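Local coordinates for protein aminoglycoside 6-adenylyltransferase (Bacillus subtilis, PDB 2PBE) that transfers an adenylyl group from ATP, or a guanylyl group from GTP, to the 6-hydroxyl of streptomycin, giving bacterial resistance to that antibiotic, at residues D11-F16 and Q43-S48; E59-L64 and M73-D78; Y92-L95 and K101-L104. All coordinates share one frame; numbering follows the deposited sequence.

The three contacts run from the helix side of one mixed sheet to its edge; the sheet is probably the nucleotidyltransferase core, as in the NTP_transf clan. Contact 1 sets helix 6-19 against strand 45-51; contact 3 is the neighbouring hairpin of strands 90-96 and 101-108, its centre about 10 Å away. Tyr45 O and Asp103 N, 2.7 Å apart, probably join the two by a hydrogen bond. Contact 2 lies at strand 70-74, outermost in this chain, again about 10 Å from contact 3 between centres, where Gln74 O probably bonds Ile93 N at 2.8 Å. Contacts 1 and 2, about 16 Å apart at their centres, meet where Phe16 CZ packs on Trp63 CE3.

Contact 1: D11-F16 and Q43-S48; sequences DIFLDF and QDYDIS
Phe13 of helix 6-19 lays one edge of its ring across Tyr45 and Ile47, two inward-facing residues of strand 45-51, in a helix-on-sheet packing consistent with the nucleotidyltransferase fold of its clan. The Phe13 and Tyr45 rings make an offset edge-to-face (T-shaped) pair, their centroids 5.9 Å apart and their planes at 73°, with the Phe13 edge turned toward the tyrosine face. The offset puts Phe13 CE2 at the base of the tyrosine, 3.7 Å from Tyr45 CB. The next ring carbon serves the other partner, Phe13 CD2 resting 3.6 Å from Ile47 CG1 and 3.8 Å from Ile47 CD1. Phe13 holds CG anti to its own carbonyl carbon (chi1 -54°), and from a CB aimed at the strand this carries the ring across to both partners.

All three side chains are buried. The Tyr45 face turned from Phe13 is met by its own chain: Gln43 O lies over the ring centre, 3.3 Å above the Tyr45 plane. Further out, Leu102 of strand 101-108 touches Phe13, Tyr45 and Ile47 alike, Met10, from the same helix as Phe13, touches both Tyr45 and Ile47, and Leu28 flanks Ile47. The strand also reaches back to the helix backbone, for Phe13 O is hydrogen-bonded to the hydroxyl oxygen OH of Tyr49.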
loop_
_atom_site.group_PDB
_atom_site.type_symbol
_atom_site.label_atom_id
_atom_site.label_comp_id
_atom_site.label_asym_id
_atom_site.label_seq_id
_atom_site.Cartn_x
_atom_site.Cartn_y
_atom_site.Cartn_z
ATOM N N ASP A 11 10.933 -2.065 1.591
ATOM C CA ASP A 11 10.862 -0.630 1.342
ATOM C C ASP A 11 11.777 -0.297 0.171
ATOM O O ASP A 11 11.353 0.319 -0.799
ATOM C CB ASP A 11 11.312 0.179 2.572
ATOM C CG ASP A 11 10.318 0.117 3.720
ATOM O OD1 ASP A 11 9.093 0.192 3.452
ATOM O OD2 ASP A 11 10.761 0.010 4.889
ATOM N N ILE A 12 13.028 -0.722 0.261
ATOM C CA ILE A 12 14.000 -0.456 -0.781
ATOM C C ILE A 12 13.509 -0.880 -2.167
ATOM O O ILE A 12 13.545 -0.092 -3.107
ATOM C CB ILE A 12 15.319 -1.170 -0.431
ATOM C CG1 ILE A 12 15.846 -0.617 0.893
ATOM C CG2 ILE A 12 16.339 -0.972 -1.525
ATOM C CD1 ILE A 12 17.046 -1.338 1.451
ATOM N N PHE A 13 13.043 -2.113 -2.293
ATOM C CA PHE A 13 12.586 -2.597 -3.584
ATOM C C PHE A 13 11.367 -1.846 -4.109
ATOM O O PHE A 13 11.288 -1.518 -5.296
ATOM C CB PHE A 13 12.243 -4.083 -3.512
ATOM C CG PHE A 13 13.346 -4.960 -2.981
ATOM C CD1 PHE A 13 14.706 -4.645 -3.189
ATOM C CD2 PHE A 13 13.020 -6.157 -2.309
ATOM C CE1 PHE A 13 15.734 -5.518 -2.728
ATOM C CE2 PHE A 13 14.025 -7.045 -1.841
ATOM C CZ PHE A 13 15.387 -6.728 -2.050
ATOM N N LEU A 14 10.419 -1.590 -3.220
ATOM C CA LEU A 14 9.205 -0.883 -3.593
ATOM C C LEU A 14 9.552 0.560 -3.960
ATOM O O LEU A 14 9.092 1.101 -4.970
ATOM C CB LEU A 14 8.236 -0.915 -2.406
ATOM C CG LEU A 14 6.740 -0.610 -2.489
ATOM C CD1 LEU A 14 6.503 0.878 -2.589
ATOM C CD2 LEU A 14 6.142 -1.371 -3.673
ATOM N N ASP A 15 10.394 1.168 -3.134
ATOM C CA ASP A 15 10.804 2.548 -3.345
ATOM C C ASP A 15 11.552 2.704 -4.662
ATOM O O ASP A 15 11.374 3.687 -5.389
ATOM C CB ASP A 15 11.697 3.002 -2.199
ATOM C CG ASP A 15 11.800 4.495 -2.116
ATOM O OD1 ASP A 15 10.767 5.124 -1.787
ATOM O OD2 ASP A 15 12.902 5.035 -2.380
ATOM N N PHE A 16 12.377 1.719 -4.969
ATOM C CA PHE A 16 13.134 1.759 -6.204
ATOM C C PHE A 16 12.193 1.811 -7.395
ATOM O O PHE A 16 12.283 2.713 -8.239
ATOM C CB PHE A 16 14.019 0.531 -6.340
ATOM C CG PHE A 16 14.835 0.536 -7.589
ATOM C CD1 PHE A 16 15.835 1.519 -7.785
ATOM C CD2 PHE A 16 14.600 -0.406 -8.594
ATOM C CE1 PHE A 16 16.598 1.571 -8.980
ATOM C CE2 PHE A 16 15.351 -0.381 -9.806
ATOM C CZ PHE A 16 16.350 0.606 -10.002
ATOM N N GLN A 43 14.095 -16.495 4.317
ATOM C CA GLN A 43 13.890 -15.060 4.283
ATOM C C GLN A 43 14.227 -14.405 2.932
ATOM O O GLN A 43 13.921 -13.215 2.737
ATOM C CB GLN A 43 14.637 -14.406 5.484
ATOM C CG GLN A 43 15.985 -13.647 5.152
ATOM C CD GLN A 43 17.082 -14.606 4.602
ATOM O OE1 GLN A 43 17.435 -15.555 5.292
ATOM N NE2 GLN A 43 17.608 -14.357 3.370
ATOM N N ASP A 44 14.781 -15.202 2.008
ATOM C CA ASP A 44 15.147 -14.766 0.669
ATOM C C ASP A 44 14.033 -13.970 -0.003
ATOM O O ASP A 44 12.853 -14.263 0.168
ATOM C CB ASP A 44 15.457 -15.968 -0.229
ATOM C CG ASP A 44 16.578 -16.842 0.306
ATOM O OD1 ASP A 44 17.597 -16.295 0.780
ATOM O OD2 ASP A 44 16.434 -18.087 0.243
ATOM N N TYR A 45 14.421 -12.981 -0.794
ATOM C CA TYR A 45 13.457 -12.149 -1.494
ATOM C C TYR A 45 13.349 -12.469 -2.971
ATOM O O TYR A 45 14.341 -12.561 -3.694
ATOM C CB TYR A 45 13.814 -10.690 -1.295
ATOM C CG TYR A 45 13.786 -10.313 0.165
ATOM C CD1 TYR A 45 12.556 -10.046 0.815
ATOM C CD2 TYR A 45 14.983 -10.276 0.934
ATOM C CE1 TYR A 45 12.509 -9.739 2.213
ATOM C CE2 TYR A 45 14.957 -9.977 2.338
ATOM C CZ TYR A 45 13.709 -9.708 2.969
ATOM O OH TYR A 45 13.649 -9.439 4.325
ATOM N N ASP A 46 12.112 -12.675 -3.396
ATOM C CA ASP A 46 11.798 -12.981 -4.790
ATOM C C ASP A 46 11.003 -11.861 -5.401
ATOM O O ASP A 46 9.809 -11.755 -5.189
ATOM C CB ASP A 46 10.981 -14.257 -4.886
ATOM C CG ASP A 46 11.810 -15.450 -5.319
ATOM O OD1 ASP A 46 12.059 -15.567 -6.542
ATOM O OD2 ASP A 46 12.221 -16.260 -4.441
ATOM N N ILE A 47 11.689 -11.007 -6.139
ATOM C CA ILE A 47 11.072 -9.851 -6.748
ATOM C C ILE A 47 11.136 -9.889 -8.261
ATOM O O ILE A 47 12.088 -10.408 -8.831
ATOM C CB ILE A 47 11.786 -8.581 -6.276
ATOM C CG1 ILE A 47 11.928 -8.607 -4.750
ATOM C CG2 ILE A 47 11.028 -7.342 -6.738
ATOM C CD1 ILE A 47 10.607 -8.622 -3.973
ATOM N N SER A 48 10.116 -9.336 -8.906
ATOM C CA SER A 48 10.065 -9.266 -10.363
ATOM C C SER A 48 9.613 -7.872 -10.770
ATOM O O SER A 48 8.561 -7.398 -10.326
ATOM C CB SER A 48 9.062 -10.274 -10.938
ATOM O OG SER A 48 9.471 -11.607 -10.747
#

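Contact 2: E59-L64 and M73-D78; sequences ENDQWL and MQKPED
Leu64 and Asp61 both meet the selenomethionine Met73, one at its selenium and the other at its terminal methyl, so a single side chain bridges the apolar and the charged halves of this contact. On the tighter, apolar side Leu64 CD1 sits 3.7 Å from Met73 SE, the two side chains crossing at about a right angle. Leu64 is buried, and its CG also leans on one face of the Trp63 ring, near the rim. A bend at the last torsion of Met73 (chi3 92°) turns Met73 CE toward the carboxylate, 3.5 Å from Asp61 OD2.

Past that methyl the contact becomes polar and more exposed. Lys75 and Asp61 come from opposite directions and form a salt bridge: Lys75 NZ donates to Asp61 OD2 at 3.1 Å, and the oxygen accepts on its syn lone pair, the side of the other oxygen. Asp61 OD1 stays farther from Lys75 NZ, at 3.5 Å. The same ammonium, Lys75 NZ, pairs more loosely with Asp78 OD2, also at 3.5 Å, and the three residues form a small network in which the lysine probably eases the repulsion between two carboxylates. Asp78, solvent-exposed, is brought round by the type I turn from Lys75 to Asp78, closed by Asp78 N to Lys75 O.

The contact thereby joins the loop after helix 54-58 to the end of strand 70-74, outermost in this chain, and to the turn that follows it. Tyr92 of the neighbouring strand 90-96 touches Leu64 and Lys75, and its ring meets Trp63 edge-to-face, as does Phe57 of the helix.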
loop_
_atom_site.group_PDB
_atom_site.type_symbol
_atom_site.label_atom_id
_atom_site.label_comp_id
_atom_site.label_asym_id
_atom_site.label_seq_id
_atom_site.Cartn_x
_atom_site.Cartn_y
_atom_site.Cartn_z
ATOM N N GLU A 59 22.849 -2.195 -19.493
ATOM C CA GLU A 59 23.999 -1.355 -19.863
ATOM C C GLU A 59 25.187 -1.668 -18.932
ATOM O O GLU A 59 26.307 -1.911 -19.397
ATOM C CB GLU A 59 23.636 0.137 -19.772
ATOM C CG GLU A 59 23.812 0.889 -21.087
ATOM C CD GLU A 59 22.490 1.334 -21.716
ATOM O OE1 GLU A 59 21.949 2.394 -21.299
ATOM O OE2 GLU A 59 21.988 0.616 -22.617
ATOM N N ASN A 60 24.933 -1.669 -17.621
ATOM C CA ASN A 60 25.953 -2.005 -16.625
ATOM C C ASN A 60 25.306 -2.276 -15.271
ATOM O O ASN A 60 24.092 -2.239 -15.155
ATOM C CB ASN A 60 27.017 -0.901 -16.506
ATOM C CG ASN A 60 26.460 0.386 -15.966
ATOM O OD1 ASN A 60 25.659 1.057 -16.616
ATOM N ND2 ASN A 60 26.891 0.743 -14.762
ATOM N N ASP A 61 26.113 -2.541 -14.249
ATOM C CA ASP A 61 25.585 -2.887 -12.935
ATOM C C ASP A 61 25.624 -1.833 -11.835
ATOM O O ASP A 61 25.474 -2.172 -10.664
ATOM C CB ASP A 61 26.279 -4.160 -12.433
ATOM C CG ASP A 61 26.175 -5.316 -13.419
ATOM O OD1 ASP A 61 25.181 -5.377 -14.184
ATOM O OD2 ASP A 61 27.088 -6.173 -13.420
ATOM N N GLN A 62 25.807 -0.568 -12.199
ATOM C CA GLN A 62 25.872 0.519 -11.219
ATOM C C GLN A 62 24.562 0.764 -10.463
ATOM O O GLN A 62 24.564 0.950 -9.243
ATOM C CB GLN A 62 26.301 1.823 -11.909
ATOM C CG GLN A 62 27.806 2.057 -11.990
ATOM C CD GLN A 62 28.459 2.123 -10.619
ATOM O OE1 GLN A 62 28.105 2.959 -9.782
ATOM N NE2 GLN A 62 29.430 1.243 -10.386
ATOM N N TRP A 63 23.443 0.756 -11.185
ATOM C CA TRP A 63 22.144 0.994 -10.568
ATOM C C TRP A 63 21.839 0.015 -9.416
ATOM O O TRP A 63 20.971 0.280 -8.576
ATOM C CB TRP A 63 21.045 0.914 -11.619
ATOM C CG TRP A 63 20.972 -0.409 -12.250
ATOM C CD1 TRP A 63 21.745 -0.869 -13.286
ATOM C CD2 TRP A 63 20.112 -1.476 -11.872
ATOM N NE1 TRP A 63 21.411 -2.174 -13.576
ATOM C CE2 TRP A 63 20.410 -2.578 -12.728
ATOM C CE3 TRP A 63 19.106 -1.619 -10.891
ATOM C CZ2 TRP A 63 19.732 -3.823 -12.633
ATOM C CZ3 TRP A 63 18.424 -2.857 -10.793
ATOM C CH2 TRP A 63 18.749 -3.946 -11.666
ATOM N N LEU A 64 22.550 -1.110 -9.397
ATOM C CA LEU A 64 22.369 -2.136 -8.375
ATOM C C LEU A 64 22.966 -1.756 -7.029
ATOM O O LEU A 64 22.577 -2.284 -6.000
ATOM C CB LEU A 64 22.997 -3.444 -8.849
ATOM C CG LEU A 64 22.266 -4.260 -9.918
ATOM C CD1 LEU A 64 23.215 -5.250 -10.545
ATOM C CD2 LEU A 64 21.094 -4.973 -9.302
HETATM N N MSE A 73 27.469 -11.853 -6.545
HETATM C CA MSE A 73 26.279 -11.828 -7.370
HETATM C C MSE A 73 26.397 -12.745 -8.567
HETATM O O MSE A 73 27.492 -12.991 -9.061
HETATM C CB MSE A 73 26.061 -10.390 -7.824
HETATM C CG MSE A 73 24.976 -10.187 -8.840
HETATM SE SE MSE A 73 24.980 -8.329 -9.393
HETATM C CE MSE A 73 26.146 -8.408 -10.938
ATOM N N GLN A 74 25.249 -13.240 -9.037
ATOM C CA GLN A 74 25.207 -14.116 -10.201
ATOM C C GLN A 74 24.168 -13.599 -11.197
ATOM O O GLN A 74 23.070 -13.188 -10.799
ATOM C CB GLN A 74 24.872 -15.557 -9.784
ATOM C CG GLN A 74 24.770 -16.552 -10.951
ATOM C CD GLN A 74 24.553 -17.992 -10.496
ATOM O OE1 GLN A 74 25.383 -18.567 -9.775
ATOM N NE2 GLN A 74 23.429 -18.586 -10.910
ATOM N N LYS A 75 24.528 -13.580 -12.478
ATOM C CA LYS A 75 23.613 -13.145 -13.532
ATOM C C LYS A 75 23.455 -14.378 -14.430
ATOM O O LYS A 75 24.217 -14.571 -15.377
ATOM C CB LYS A 75 24.181 -11.951 -14.294
ATOM C CG LYS A 75 24.350 -10.712 -13.428
ATOM C CD LYS A 75 24.750 -9.469 -14.210
ATOM C CE LYS A 75 26.218 -9.443 -14.585
ATOM N NZ LYS A 75 26.530 -8.334 -15.549
ATOM N N PRO A 76 22.453 -15.231 -14.128
ATOM C CA PRO A 76 22.135 -16.471 -14.844
ATOM C C PRO A 76 21.950 -16.412 -16.358
ATOM O O PRO A 76 22.182 -17.409 -17.049
ATOM C CB PRO A 76 20.866 -16.951 -14.147
ATOM C CG PRO A 76 21.022 -16.441 -12.776
ATOM C CD PRO A 76 21.484 -15.040 -13.033
ATOM N N GLU A 77 21.529 -15.271 -16.882
ATOM C CA GLU A 77 21.326 -15.169 -18.312
ATOM C C GLU A 77 22.462 -14.430 -18.997
ATOM O O GLU A 77 22.353 -14.041 -20.163
ATOM C CB GLU A 77 19.977 -14.508 -18.599
ATOM C CG GLU A 77 18.764 -15.343 -18.142
ATOM C CD GLU A 77 18.624 -15.425 -16.613
ATOM O OE1 GLU A 77 18.750 -14.370 -15.942
ATOM O OE2 GLU A 77 18.379 -16.537 -16.077
ATOM N N ASP A 78 23.564 -14.245 -18.273
ATOM C CA ASP A 78 24.720 -13.554 -18.826
ATOM C C ASP A 78 25.991 -14.307 -18.494
ATOM O O ASP A 78 26.997 -13.717 -18.121
ATOM C CB ASP A 78 24.792 -12.121 -18.293
ATOM C CG ASP A 78 25.811 -11.267 -19.035
ATOM O OD1 ASP A 78 25.927 -11.402 -20.270
ATOM O OD2 ASP A 78 26.491 -10.455 -18.372
#

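Contact 3: Y92-L95 and K101-L104; sequences YIIL and KLDL
Two successive bends, chi2 -84° and chi3 -79°, fold Lys101 back over strand 90-96 and lay its chain beside Ile93. Its CG and CD pass near Ile94 O, and Lys101 NZ ends close to Ile93 CG2. There the ammonium forms a hydrogen-bonded salt bridge within its own strand, Lys101 NZ to Asp103 OD2 at 2.7 Å, meeting the carboxylate from above its plane. Asp103 in turn lies alongside Ile93, its OD1 beside Ile93 CG1; the isoleucine thus has both members of the salt bridge as neighbours across the strands. Leu95 CD1 completes this partly exposed face, where its side chain crosses that of Lys101, 3.8 Å from Lys101 CG.

Beneath the side chains is a regular antiparallel hairpin, the short strand axes at 170°. Tyr92 with Leu104 and Ile94 with Leu102 are hydrogen-bonded pairs, each joined by two backbone bonds, for example Tyr92 N to Leu104 O at 2.9 Å and Leu102 N to Ile94 O at 3.0 Å; Ile93-Asp103 and Leu95-Lys101 are the non-hydrogen-bonded pairs alternating with them. CA-H...O contacts from Ile93, Lys101 and Asp103 add to the ladder. The buried face carries Tyr92, Ile94, Leu102 and Leu104, whose side chains meet only loosely across the strands: the nearest approach between Tyr92 CD2 and Leu104 CD2 is 4.3 Å.

Both strands of the hairpin are interior in the sheet. Strand 70-74 pairs with the outer side of 90-96, where Ile94 touches Arg70, while 101-108 runs parallel to strand 45-51, and Leu104 packs there on Ile47 and Tyr49.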
loop_
_atom_site.group_PDB
_atom_site.type_symbol
_atom_site.label_atom_id
_atom_site.label_comp_id
_atom_site.label_asym_id
_atom_site.label_seq_id
_atom_site.Cartn_x
_atom_site.Cartn_y
_atom_site.Cartn_z
ATOM N N TYR A 92 19.072 -11.470 -11.462
ATOM C CA TYR A 92 20.259 -11.278 -10.658
ATOM C C TYR A 92 20.048 -12.042 -9.369
ATOM O O TYR A 92 18.943 -12.047 -8.837
ATOM C CB TYR A 92 20.426 -9.802 -10.315
ATOM C CG TYR A 92 20.469 -8.872 -11.508
ATOM C CD1 TYR A 92 21.713 -8.483 -12.074
ATOM C CD2 TYR A 92 19.273 -8.365 -12.088
ATOM C CE1 TYR A 92 21.770 -7.601 -13.190
ATOM C CE2 TYR A 92 19.308 -7.486 -13.219
ATOM C CZ TYR A 92 20.567 -7.109 -13.760
ATOM O OH TYR A 92 20.638 -6.260 -14.839
ATOM N N ILE A 93 21.079 -12.717 -8.875
ATOM C CA ILE A 93 20.934 -13.402 -7.600
ATOM C C ILE A 93 21.999 -12.706 -6.782
ATOM O O ILE A 93 23.185 -12.761 -7.131
ATOM C CB ILE A 93 21.222 -14.932 -7.661
ATOM C CG1 ILE A 93 20.067 -15.665 -8.344
ATOM C CG2 ILE A 93 21.346 -15.503 -6.249
ATOM C CD1 ILE A 93 19.935 -15.402 -9.802
ATOM N N ILE A 94 21.582 -12.014 -5.728
ATOM C CA ILE A 94 22.515 -11.283 -4.890
ATOM C C ILE A 94 22.548 -11.804 -3.462
ATOM O O ILE A 94 21.504 -12.126 -2.876
ATOM C CB ILE A 94 22.150 -9.772 -4.852
ATOM C CG1 ILE A 94 22.047 -9.227 -6.270
ATOM C CG2 ILE A 94 23.227 -8.977 -4.104
ATOM C CD1 ILE A 94 21.445 -7.830 -6.343
ATOM N N LEU A 95 23.756 -11.877 -2.918
ATOM C CA LEU A 95 23.937 -12.281 -1.542
ATOM C C LEU A 95 24.455 -11.024 -0.868
ATOM O O LEU A 95 25.607 -10.640 -1.056
ATOM C CB LEU A 95 24.958 -13.415 -1.415
ATOM C CG LEU A 95 25.125 -13.855 0.051
ATOM C CD1 LEU A 95 23.838 -14.442 0.569
ATOM C CD2 LEU A 95 26.261 -14.837 0.191
ATOM N N LYS A 101 19.342 -12.238 0.987
ATOM C CA LYS A 101 19.495 -12.782 -0.348
ATOM C C LYS A 101 18.315 -12.336 -1.185
ATOM O O LYS A 101 17.167 -12.414 -0.757
ATOM C CB LYS A 101 19.542 -14.302 -0.298
ATOM C CG LYS A 101 20.537 -14.898 -1.293
ATOM C CD LYS A 101 19.967 -15.063 -2.681
ATOM C CE LYS A 101 19.078 -16.303 -2.768
ATOM N NZ LYS A 101 18.715 -16.638 -4.177
ATOM N N LEU A 102 18.603 -11.851 -2.384
ATOM C CA LEU A 102 17.548 -11.405 -3.266
ATOM C C LEU A 102 17.655 -12.141 -4.584
ATOM O O LEU A 102 18.741 -12.545 -4.998
ATOM C CB LEU A 102 17.649 -9.891 -3.502
ATOM C CG LEU A 102 16.781 -9.324 -4.633
ATOM C CD1 LEU A 102 15.305 -9.398 -4.260
ATOM C CD2 LEU A 102 17.186 -7.917 -4.927
ATOM N N ASP A 103 16.504 -12.314 -5.223
ATOM C CA ASP A 103 16.402 -12.938 -6.524
ATOM C C ASP A 103 15.502 -11.973 -7.303
ATOM O O ASP A 103 14.296 -11.932 -7.098
ATOM C CB ASP A 103 15.740 -14.300 -6.403
ATOM C CG ASP A 103 16.572 -15.398 -7.019
ATOM O OD1 ASP A 103 16.826 -15.321 -8.244
ATOM O OD2 ASP A 103 16.977 -16.332 -6.278
ATOM N N LEU A 104 16.104 -11.169 -8.170
ATOM C CA LEU A 104 15.366 -10.173 -8.952
ATOM C C LEU A 104 15.285 -10.519 -10.424
ATOM O O LEU A 104 16.304 -10.734 -11.063
ATOM C CB LEU A 104 16.046 -8.811 -8.796
ATOM C CG LEU A 104 15.424 -7.588 -9.461
ATOM C CD1 LEU A 104 14.171 -7.176 -8.704
ATOM C CD2 LEU A 104 16.426 -6.457 -9.437
#